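Local coordinates for protein putative glucose-6-phosphate 1-epimerase (Salmonella typhimurium, PDB 2HTA) that probably interconverts the alpha and beta anomers of glucose 6-phosphate and related hexose 6-phosphates, as a mutarotase of the glucose-6-phosphate 1-epimerase family, at residues 189-203 against 223-237. Numbering follows the deposited sequence.
Sequences NVKVSGLGDRFIDKV and DRVYLNPEACSVIHD
Strand 191-193 pairs antiparallel with strand 232-237, and strand 198-201 with strand 223-226; between the two strand pairings the register shifts by two residues, and the intervening loops are joined by a hydrogen bond from Glu230 N to Gly194 O and by waters, one tying Leu195 O and Arg198 O to Asn228 N, another joining Gly194 O, Glu230 O and Ser233 OG. In the first pairing the His236 ring meets Lys191 O and Ser193 OG at its edge, and NE2 lies 2.7 Å from Ser193 OG in a hydrogen bond. With chi1 at 57° the Ser193 hydroxyl is tucked over its own backbone, turned to the histidine. Val192 and Ile235 lie alongside each other on the other face of the sheet. At the turn, Asp197 OD1 accepts hydrogen bonds from Asn228 ND2 (3.2 Å) and Arg198 N, from opposite faces of the carboxylate plane, so two N-H groups grip this one oxygen. Leu195 CD1 rests over one face of the Tyr226 ring, 4.0 Å from its centroid, as a CH-pi contact, while Phe199 CB packs 3.6 Å from Tyr226 CD2. Phe199 also runs alongside Arg224, its CE1 over the centre of the guanidinium with the two planes 21° apart. The same guanidinium makes a salt bridge from NH2 to Asp201 OD2 at 3.2 Å, met from above the carboxylate plane; a water links Asp201 OD1, Arg224 NE and Asp223 N. Asn204 also binds Asp201, and Gln216 binds both Arg224 NH1 and Tyr226 OH. Asp223, by similarity a substrate-binding residue, lies about 6 Å (side chain to side chain) from the probable catalytic Glu282, consistent with a place in the sugar pocket. Within the beta-sandwich of the galactose mutarotase-like fold, strand 232-237 continues to strand 242-249, and strand 223-226 to strand 253-258, while Val192 and Ile235 pack on strand 278-286.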
ATOM      1  N   ASN A 189      14.415 -13.351   9.078  1.00 28.09           N
ATOM      2  CA  ASN A 189      14.926 -14.189   7.996  1.00 28.52           C
ATOM      3  C   ASN A 189      14.563 -13.706   6.586  1.00 27.54           C
ATOM      4  O   ASN A 189      14.936 -14.355   5.594  1.00 28.17           O
ATOM      5  CB  ASN A 189      14.556 -15.673   8.144  1.00 28.77           C
ATOM      6  CG  ASN A 189      13.073 -15.913   8.097  1.00 33.24           C
ATOM      7  OD1 ASN A 189      12.376 -15.522   7.132  1.00 36.40           O
ATOM      8  ND2 ASN A 189      12.566 -16.564   9.136  1.00 33.03           N
ATOM      9  N   VAL A 190      13.830 -12.599   6.502  1.00 24.92           N
ATOM     10  CA  VAL A 190      13.313 -12.154   5.200  1.00 23.54           C
ATOM     11  C   VAL A 190      14.459 -11.620   4.358  1.00 22.83           C
ATOM     12  O   VAL A 190      15.319 -10.930   4.860  1.00 23.16           O
ATOM     13  CB  VAL A 190      12.218 -11.070   5.385  1.00 22.53           C
ATOM     14  CG1 VAL A 190      11.910 -10.392   4.043  1.00 23.59           C
ATOM     15  CG2 VAL A 190      10.984 -11.720   5.946  1.00 23.19           C
ATOM     16  N   LYS A 191      14.505 -12.001   3.091  1.00 23.68           N
ATOM     17  CA  LYS A 191      15.273 -11.241   2.128  1.00 23.58           C
ATOM     18  C   LYS A 191      14.408 -10.885   0.924  1.00 22.49           C
ATOM     19  O   LYS A 191      13.447 -11.629   0.537  1.00 20.51           O
ATOM     20  CB  LYS A 191      16.559 -11.955   1.726  1.00 26.53           C
ATOM     21  CG  LYS A 191      16.298 -13.285   1.060  1.00 27.58           C
ATOM     22  CD  LYS A 191      17.560 -14.203   1.096  1.00 33.81           C
ATOM     23  CE  LYS A 191      17.195 -15.566   0.470  1.00 37.54           C
ATOM     24  NZ  LYS A 191      18.376 -16.485   0.134  1.00 37.14           N
ATOM     25  N   VAL A 192      14.731  -9.742   0.323  1.00 19.40           N
ATOM     26  CA  VAL A 192      14.038  -9.306  -0.892  1.00 19.46           C
ATOM     27  C   VAL A 192      15.061  -9.224  -2.009  1.00 19.74           C
ATOM     28  O   VAL A 192      16.109  -8.597  -1.843  1.00 20.19           O
ATOM     29  CB  VAL A 192      13.336  -7.936  -0.676  1.00 19.33           C
ATOM     30  CG1 VAL A 192      12.606  -7.482  -1.972  1.00 17.56           C
ATOM     31  CG2 VAL A 192      12.339  -8.060   0.498  1.00 19.68           C
ATOM     32  N   SER A 193      14.765  -9.862  -3.137  1.00 18.81           N
ATOM     33  CA  SER A 193      15.669  -9.838  -4.288  1.00 18.90           C
ATOM     34  C   SER A 193      15.023  -9.027  -5.399  1.00 17.02           C
ATOM     35  O   SER A 193      13.848  -8.619  -5.269  1.00 17.63           O
ATOM     36  CB  SER A 193      15.967 -11.285  -4.761  1.00 19.10           C
ATOM     37  OG  SER A 193      14.771 -11.940  -5.067  1.00 20.00           O
ATOM     38  N   GLY A 194      15.761  -8.841  -6.500  1.00 15.88           N
ATOM     39  CA  GLY A 194      15.282  -8.147  -7.664  1.00 15.13           C
ATOM     40  C   GLY A 194      15.396  -6.641  -7.486  1.00 16.84           C
ATOM     41  O   GLY A 194      14.846  -5.881  -8.266  1.00 17.11           O
ATOM     42  N   LEU A 195      16.164  -6.224  -6.497  1.00 17.96           N
ATOM     43  CA  LEU A 195      16.269  -4.776  -6.160  1.00 18.62           C
ATOM     44  C   LEU A 195      17.362  -3.995  -6.894  1.00 20.26           C
ATOM     45  O   LEU A 195      17.543  -2.777  -6.656  1.00 18.87           O
ATOM     46  CB  LEU A 195      16.405  -4.592  -4.646  1.00 19.04           C
ATOM     47  CG  LEU A 195      15.168  -4.999  -3.834  1.00 17.22           C
ATOM     48  CD1 LEU A 195      15.504  -5.030  -2.329  1.00 20.49           C
ATOM     49  CD2 LEU A 195      13.914  -4.159  -4.096  1.00 19.23           C
ATOM     50  N   GLY A 196      18.057  -4.658  -7.806  1.00 19.14           N
ATOM     51  CA  GLY A 196      19.023  -3.959  -8.637  1.00 21.28           C
ATOM     52  C   GLY A 196      20.328  -3.610  -7.923  1.00 21.64           C
ATOM     53  O   GLY A 196      20.895  -4.449  -7.197  1.00 22.83           O
ATOM     54  N   ASP A 197      20.832  -2.395  -8.150  1.00 21.99           N
ATOM     55  CA  ASP A 197      22.167  -2.063  -7.682  1.00 20.34           C
ATOM     56  C   ASP A 197      22.192  -0.837  -6.767  1.00 20.49           C
ATOM     57  O   ASP A 197      22.359  -0.985  -5.537  1.00 19.56           O
ATOM     58  CB  ASP A 197      23.197  -2.036  -8.870  1.00 20.01           C
ATOM     59  CG  ASP A 197      22.800  -1.097 -10.044  1.00 25.96           C
ATOM     60  OD1 ASP A 197      21.832  -0.271  -9.983  1.00 21.86           O
ATOM     61  OD2 ASP A 197      23.557  -1.179 -11.060  1.00 28.49           O
ATOM     62  N   ARG A 198      22.057   0.360  -7.345  1.00 20.38           N
ATOM     63  CA  ARG A 198      22.190   1.594  -6.498  1.00 20.17           C
ATOM     64  C   ARG A 198      20.969   1.836  -5.651  1.00 20.12           C
ATOM     65  O   ARG A 198      19.828   1.531  -6.069  1.00 20.10           O
ATOM     66  CB  ARG A 198      22.485   2.801  -7.372  1.00 22.36           C
ATOM     67  CG  ARG A 198      23.816   2.578  -8.133  1.00 24.89           C
ATOM     68  CD  ARG A 198      24.335   3.835  -8.909  1.00 32.68           C
ATOM     69  NE  ARG A 198      25.778   3.606  -9.158  1.00 36.37           N
ATOM     70  CZ  ARG A 198      26.769   4.078  -8.394  1.00 36.11           C
ATOM     71  NH1 ARG A 198      26.524   4.874  -7.348  1.00 34.66           N
ATOM     72  NH2 ARG A 198      28.020   3.779  -8.714  1.00 39.87           N
ATOM     73  N   PHE A 199      21.183   2.443  -4.477  1.00 19.20           N
ATOM     74  CA  PHE A 199      20.108   2.803  -3.572  1.00 19.62           C
ATOM     75  C   PHE A 199      20.495   4.010  -2.729  1.00 19.61           C
ATOM     76  O   PHE A 199      21.689   4.338  -2.612  1.00 21.87           O
ATOM     77  CB  PHE A 199      19.708   1.664  -2.613  1.00 19.98           C
ATOM     78  CG  PHE A 199      20.831   1.157  -1.758  1.00 20.63           C
ATOM     79  CD1 PHE A 199      21.035   1.689  -0.476  1.00 22.96           C
ATOM     80  CD2 PHE A 199      21.647   0.130  -2.193  1.00 20.82           C
ATOM     81  CE1 PHE A 199      22.065   1.209   0.352  1.00 20.15           C
ATOM     82  CE2 PHE A 199      22.688  -0.365  -1.355  1.00 19.86           C
ATOM     83  CZ  PHE A 199      22.885   0.200  -0.077  1.00 20.46           C
ATOM     84  N   ILE A 200      19.491   4.682  -2.225  1.00 19.92           N
ATOM     85  CA  ILE A 200      19.699   5.793  -1.258  1.00 21.01           C
ATOM     86  C   ILE A 200      19.268   5.239   0.073  1.00 22.03           C
ATOM     87  O   ILE A 200      18.162   4.719   0.198  1.00 21.83           O
ATOM     88  CB  ILE A 200      18.856   7.033  -1.635  1.00 19.02           C
ATOM     89  CG1 ILE A 200      19.370   7.584  -2.966  1.00 23.64           C
ATOM     90  CG2 ILE A 200      19.009   8.169  -0.565  1.00 24.05           C
ATOM     91  CD1 ILE A 200      18.264   8.366  -3.763  1.00 29.00           C
ATOM     92  N   ASP A 201      20.166   5.314   1.054  1.00 22.93           N
ATOM     93  CA  ASP A 201      19.902   4.807   2.393  1.00 22.14           C
ATOM     94  C   ASP A 201      19.468   5.970   3.281  1.00 24.87           C
ATOM     95  O   ASP A 201      20.320   6.743   3.789  1.00 24.45           O
ATOM     96  CB  ASP A 201      21.191   4.169   2.936  1.00 22.30           C
ATOM     97  CG  ASP A 201      20.997   3.471   4.255  1.00 21.80           C
ATOM     98  OD1 ASP A 201      19.964   3.712   4.892  1.00 24.47           O
ATOM     99  OD2 ASP A 201      21.908   2.720   4.676  1.00 24.21           O
ATOM    100  N   LYS A 202      18.156   6.059   3.519  1.00 25.47           N
ATOM    101  CA  LYS A 202      17.571   7.147   4.296  1.00 27.35           C
ATOM    102  C   LYS A 202      17.867   7.020   5.798  1.00 28.46           C
ATOM    103  O   LYS A 202      17.706   7.976   6.541  1.00 28.91           O
ATOM    104  CB  LYS A 202      16.060   7.158   4.083  1.00 27.68           C
ATOM    105  CG  LYS A 202      15.704   7.747   2.714  1.00 30.89           C
ATOM    106  CD  LYS A 202      14.275   8.289   2.721  1.00 38.26           C
ATOM    107  CE  LYS A 202      13.364   7.311   1.998  1.00 39.32           C
ATOM    108  NZ  LYS A 202      12.006   7.897   1.801  1.00 43.03           N
ATOM    109  N   VAL A 203      18.238   5.820   6.237  1.00 27.63           N
ATOM    110  CA  VAL A 203      18.626   5.608   7.612  1.00 29.06           C
ATOM    111  C   VAL A 203      19.992   6.237   7.855  1.00 29.21           C
ATOM    112  O   VAL A 203      20.260   6.683   8.947  1.00 29.61           O
ATOM    113  CB  VAL A 203      18.646   4.114   8.042  1.00 28.95           C
ATOM    114  CG1 VAL A 203      19.273   3.908   9.442  1.00 30.37           C
ATOM    115  CG2 VAL A 203      17.248   3.520   8.048  1.00 29.26           C
ATOM    116  N   ASP A 223      15.687   1.497   5.428  1.00 22.46           N
ATOM    117  CA  ASP A 223      14.831   2.453   4.728  1.00 22.31           C
ATOM    118  C   ASP A 223      15.595   2.904   3.504  1.00 22.03           C
ATOM    119  O   ASP A 223      16.461   3.766   3.588  1.00 22.11           O
ATOM    120  CB  ASP A 223      14.455   3.648   5.634  1.00 23.70           C
ATOM    121  CG  ASP A 223      13.348   4.516   5.026  1.00 28.48           C
ATOM    122  OD1 ASP A 223      12.918   4.225   3.861  1.00 28.87           O
ATOM    123  OD2 ASP A 223      12.881   5.474   5.705  1.00 30.21           O
ATOM    124  N   ARG A 224      15.333   2.252   2.379  1.00 20.66           N
ATOM    125  CA  ARG A 224      16.153   2.376   1.187  1.00 19.63           C
ATOM    126  C   ARG A 224      15.296   2.635  -0.036  1.00 20.36           C
ATOM    127  O   ARG A 224      14.220   2.002  -0.223  1.00 19.19           O
ATOM    128  CB  ARG A 224      17.000   1.111   0.985  1.00 20.94           C
ATOM    129  CG  ARG A 224      18.179   1.111   2.014  1.00 20.92           C
ATOM    130  CD  ARG A 224      18.804  -0.224   2.184  1.00 23.70           C
ATOM    131  NE  ARG A 224      19.896  -0.007   3.143  1.00 22.80           N
ATOM    132  CZ  ARG A 224      21.037  -0.664   3.117  1.00 23.89           C
ATOM    133  NH1 ARG A 224      21.219  -1.625   2.214  1.00 20.64           N
ATOM    134  NH2 ARG A 224      21.988  -0.358   3.998  1.00 21.55           N
ATOM    135  N   VAL A 225      15.753   3.584  -0.859  1.00 18.50           N
ATOM    136  CA  VAL A 225      15.146   3.879  -2.141  1.00 18.32           C
ATOM    137  C   VAL A 225      16.001   3.266  -3.237  1.00 18.99           C
ATOM    138  O   VAL A 225      17.140   3.694  -3.476  1.00 20.11           O
ATOM    139  CB  VAL A 225      15.050   5.420  -2.416  1.00 18.53           C
ATOM    140  CG1 VAL A 225      14.285   5.651  -3.740  1.00 16.49           C
ATOM    141  CG2 VAL A 225      14.422   6.163  -1.195  1.00 19.82           C
ATOM    142  N   TYR A 226      15.523   2.214  -3.879  1.00 19.19           N
ATOM    143  CA  TYR A 226      16.282   1.608  -4.971  1.00 18.80           C
ATOM    144  C   TYR A 226      16.080   2.396  -6.274  1.00 19.64           C
ATOM    145  O   TYR A 226      14.961   2.703  -6.659  1.00 19.44           O
ATOM    146  CB  TYR A 226      15.889   0.097  -5.092  1.00 19.42           C
ATOM    147  CG  TYR A 226      16.177  -0.567  -3.748  1.00 18.67           C
ATOM    148  CD1 TYR A 226      15.213  -0.615  -2.756  1.00 19.90           C
ATOM    149  CD2 TYR A 226      17.478  -1.030  -3.436  1.00 19.61           C
ATOM    150  CE1 TYR A 226      15.501  -1.182  -1.510  1.00 18.80           C
ATOM    151  CE2 TYR A 226      17.764  -1.568  -2.217  1.00 17.80           C
ATOM    152  CZ  TYR A 226      16.769  -1.629  -1.248  1.00 16.85           C
ATOM    153  OH  TYR A 226      17.042  -2.179  -0.021  1.00 17.02           O
ATOM    154  N   LEU A 227      17.187   2.719  -6.940  1.00 18.83           N
ATOM    155  CA  LEU A 227      17.193   3.598  -8.125  1.00 20.21           C
ATOM    156  C   LEU A 227      17.103   2.808  -9.426  1.00 20.63           C
ATOM    157  O   LEU A 227      16.777   3.363 -10.470  1.00 22.71           O
ATOM    158  CB  LEU A 227      18.499   4.412  -8.097  1.00 20.47           C
ATOM    159  CG  LEU A 227      18.661   5.297  -6.848  1.00 18.88           C
ATOM    160  CD1 LEU A 227      19.984   6.064  -6.993  1.00 21.54           C
ATOM    161  CD2 LEU A 227      17.489   6.226  -6.747  1.00 21.10           C
ATOM    162  N   ASN A 228      17.382   1.497  -9.372  1.00 18.83           N
ATOM    163  CA  ASN A 228      17.464   0.710 -10.581  1.00 19.23           C
ATOM    164  C   ASN A 228      16.967  -0.740 -10.331  1.00 18.27           C
ATOM    165  O   ASN A 228      17.604  -1.703 -10.753  1.00 19.04           O
ATOM    166  CB  ASN A 228      18.896   0.687 -11.077  1.00 19.08           C
ATOM    167  CG  ASN A 228      19.033   0.169 -12.494  1.00 22.29           C
ATOM    168  OD1 ASN A 228      18.200   0.435 -13.388  1.00 23.13           O
ATOM    169  ND2 ASN A 228      20.109  -0.588 -12.719  1.00 23.45           N
ATOM    170  N   PRO A 229      15.816  -0.873  -9.652  1.00 19.17           N
ATOM    171  CA  PRO A 229      15.287  -2.188  -9.339  1.00 19.18           C
ATOM    172  C   PRO A 229      14.708  -2.832 -10.597  1.00 19.27           C
ATOM    173  O   PRO A 229      14.377  -2.142 -11.584  1.00 17.89           O
ATOM    174  CB  PRO A 229      14.179  -1.866  -8.305  1.00 18.55           C
ATOM    175  CG  PRO A 229      13.645  -0.516  -8.812  1.00 20.30           C
ATOM    176  CD  PRO A 229      14.944   0.208  -9.134  1.00 19.97           C
ATOM    177  N   GLU A 230      14.606  -4.170 -10.570  1.00 19.89           N
ATOM    178  CA  GLU A 230      13.969  -4.894 -11.628  1.00 19.86           C
ATOM    179  C   GLU A 230      12.458  -4.740 -11.496  1.00 19.61           C
ATOM    180  O   GLU A 230      11.991  -4.329 -10.459  1.00 18.99           O
ATOM    181  CB  GLU A 230      14.373  -6.358 -11.560  1.00 20.38           C
ATOM    182  CG  GLU A 230      15.864  -6.616 -11.890  1.00 22.59           C
ATOM    183  CD  GLU A 230      16.393  -7.935 -11.327  1.00 25.38           C
ATOM    184  OE1 GLU A 230      15.639  -8.885 -11.050  1.00 26.96           O
ATOM    185  OE2 GLU A 230      17.618  -8.038 -11.245  1.00 32.30           O
ATOM    186  N   ALA A 231      11.706  -5.128 -12.544  1.00 19.89           N
ATOM    187  CA  ALA A 231      10.255  -5.022 -12.547  1.00 19.06           C
ATOM    188  C   ALA A 231       9.655  -5.799 -11.387  1.00 20.13           C
ATOM    189  O   ALA A 231       8.655  -5.383 -10.790  1.00 19.87           O
ATOM    190  CB  ALA A 231       9.662  -5.568 -13.880  1.00 19.29           C
ATOM    191  N   CYS A 232      10.242  -6.961 -11.096  1.00 20.40           N
ATOM    192  CA  CYS A 232       9.686  -7.835 -10.071  1.00 19.96           C
ATOM    193  C   CYS A 232      10.608  -7.905  -8.844  1.00 19.88           C
ATOM    194  O   CYS A 232      11.751  -8.379  -8.941  1.00 19.21           O
ATOM    195  CB  CYS A 232       9.504  -9.232 -10.694  1.00 22.07           C
ATOM    196  SG  CYS A 232       8.629 -10.317  -9.505  1.00 27.62           S
ATOM    197  N   SER A 233      10.134  -7.423  -7.701  1.00 18.91           N
ATOM    198  CA  SER A 233      10.811  -7.684  -6.449  1.00 19.89           C
ATOM    199  C   SER A 233      10.324  -9.019  -5.910  1.00 19.46           C
ATOM    200  O   SER A 233       9.140  -9.325  -6.015  1.00 21.37           O
ATOM    201  CB  SER A 233      10.467  -6.603  -5.388  1.00 19.50           C
ATOM    202  OG  SER A 233      10.663  -5.257  -5.867  1.00 20.23           O
ATOM    203  N   VAL A 234      11.198  -9.810  -5.292  1.00 19.95           N
ATOM    204  CA  VAL A 234      10.713 -11.070  -4.742  1.00 19.49           C
ATOM    205  C   VAL A 234      11.017 -11.102  -3.253  1.00 19.04           C
ATOM    206  O   VAL A 234      12.195 -10.954  -2.856  1.00 19.37           O
ATOM    207  CB  VAL A 234      11.371 -12.284  -5.420  1.00 19.36           C
ATOM    208  CG1 VAL A 234      10.855 -13.611  -4.776  1.00 19.30           C
ATOM    209  CG2 VAL A 234      11.174 -12.247  -6.943  1.00 18.59           C
ATOM    210  N   ILE A 235       9.971 -11.270  -2.443  1.00 18.86           N
ATOM    211  CA  ILE A 235      10.118 -11.385  -0.967  1.00 19.67           C
ATOM    212  C   ILE A 235      10.200 -12.902  -0.670  1.00 19.63           C
ATOM    213  O   ILE A 235       9.283 -13.654  -1.049  1.00 19.24           O
ATOM    214  CB  ILE A 235       8.912 -10.818  -0.181  1.00 17.77           C
ATOM    215  CG1 ILE A 235       8.676  -9.349  -0.627  1.00 19.05           C
ATOM    216  CG2 ILE A 235       9.080 -11.028   1.391  1.00 18.06           C
ATOM    217  CD1 ILE A 235       7.390  -8.718  -0.098  1.00 19.43           C
ATOM    218  N   HIS A 236      11.286 -13.326  -0.046  1.00 19.64           N
ATOM    219  CA  HIS A 236      11.473 -14.763   0.254  1.00 21.46           C
ATOM    220  C   HIS A 236      11.183 -14.949   1.722  1.00 22.61           C
ATOM    221  O   HIS A 236      11.877 -14.359   2.548  1.00 22.05           O
ATOM    222  CB  HIS A 236      12.926 -15.136  -0.021  1.00 22.63           C
ATOM    223  CG  HIS A 236      13.365 -14.817  -1.413  1.00 21.63           C
ATOM    224  ND1 HIS A 236      13.402 -15.758  -2.405  1.00 21.85           N
ATOM    225  CD2 HIS A 236      13.805 -13.660  -1.969  1.00 20.12           C
ATOM    226  CE1 HIS A 236      13.827 -15.203  -3.532  1.00 22.17           C
ATOM    227  NE2 HIS A 236      14.074 -13.919  -3.291  1.00 20.46           N
ATOM    228  N   ASP A 237      10.208 -15.823   2.044  1.00 24.23           N
ATOM    229  CA  ASP A 237       9.773 -16.031   3.411  1.00 25.65           C
ATOM    230  C   ASP A 237       9.849 -17.507   3.791  1.00 25.18           C
ATOM    231  O   ASP A 237       8.967 -18.269   3.438  1.00 25.11           O
ATOM    232  CB  ASP A 237       8.323 -15.564   3.580  1.00 25.11           C
ATOM    233  CG  ASP A 237       7.866 -15.581   5.041  1.00 27.33           C
ATOM    234  OD1 ASP A 237       8.457 -16.255   5.939  1.00 26.23           O
ATOM    235  OD2 ASP A 237       6.873 -14.915   5.295  1.00 25.43           O
TER
HETATM  236  O   HOH W   1       9.784 -14.479   7.417  1.00 27.64           O
HETATM  237  O   HOH W   2      13.060 -16.252   4.333  1.00 35.00           O
HETATM  238  O   HOH W   3      12.350  -4.847  -7.814  1.00 19.17           O
HETATM  239  O   HOH W   4      18.582  -0.408  -7.568  1.00 19.68           O
HETATM  240  O   HOH W   5      18.442  -7.297  -8.849  1.00 18.69           O
HETATM  241  O   HOH W   6      18.679   1.513   5.421  1.00 20.12           O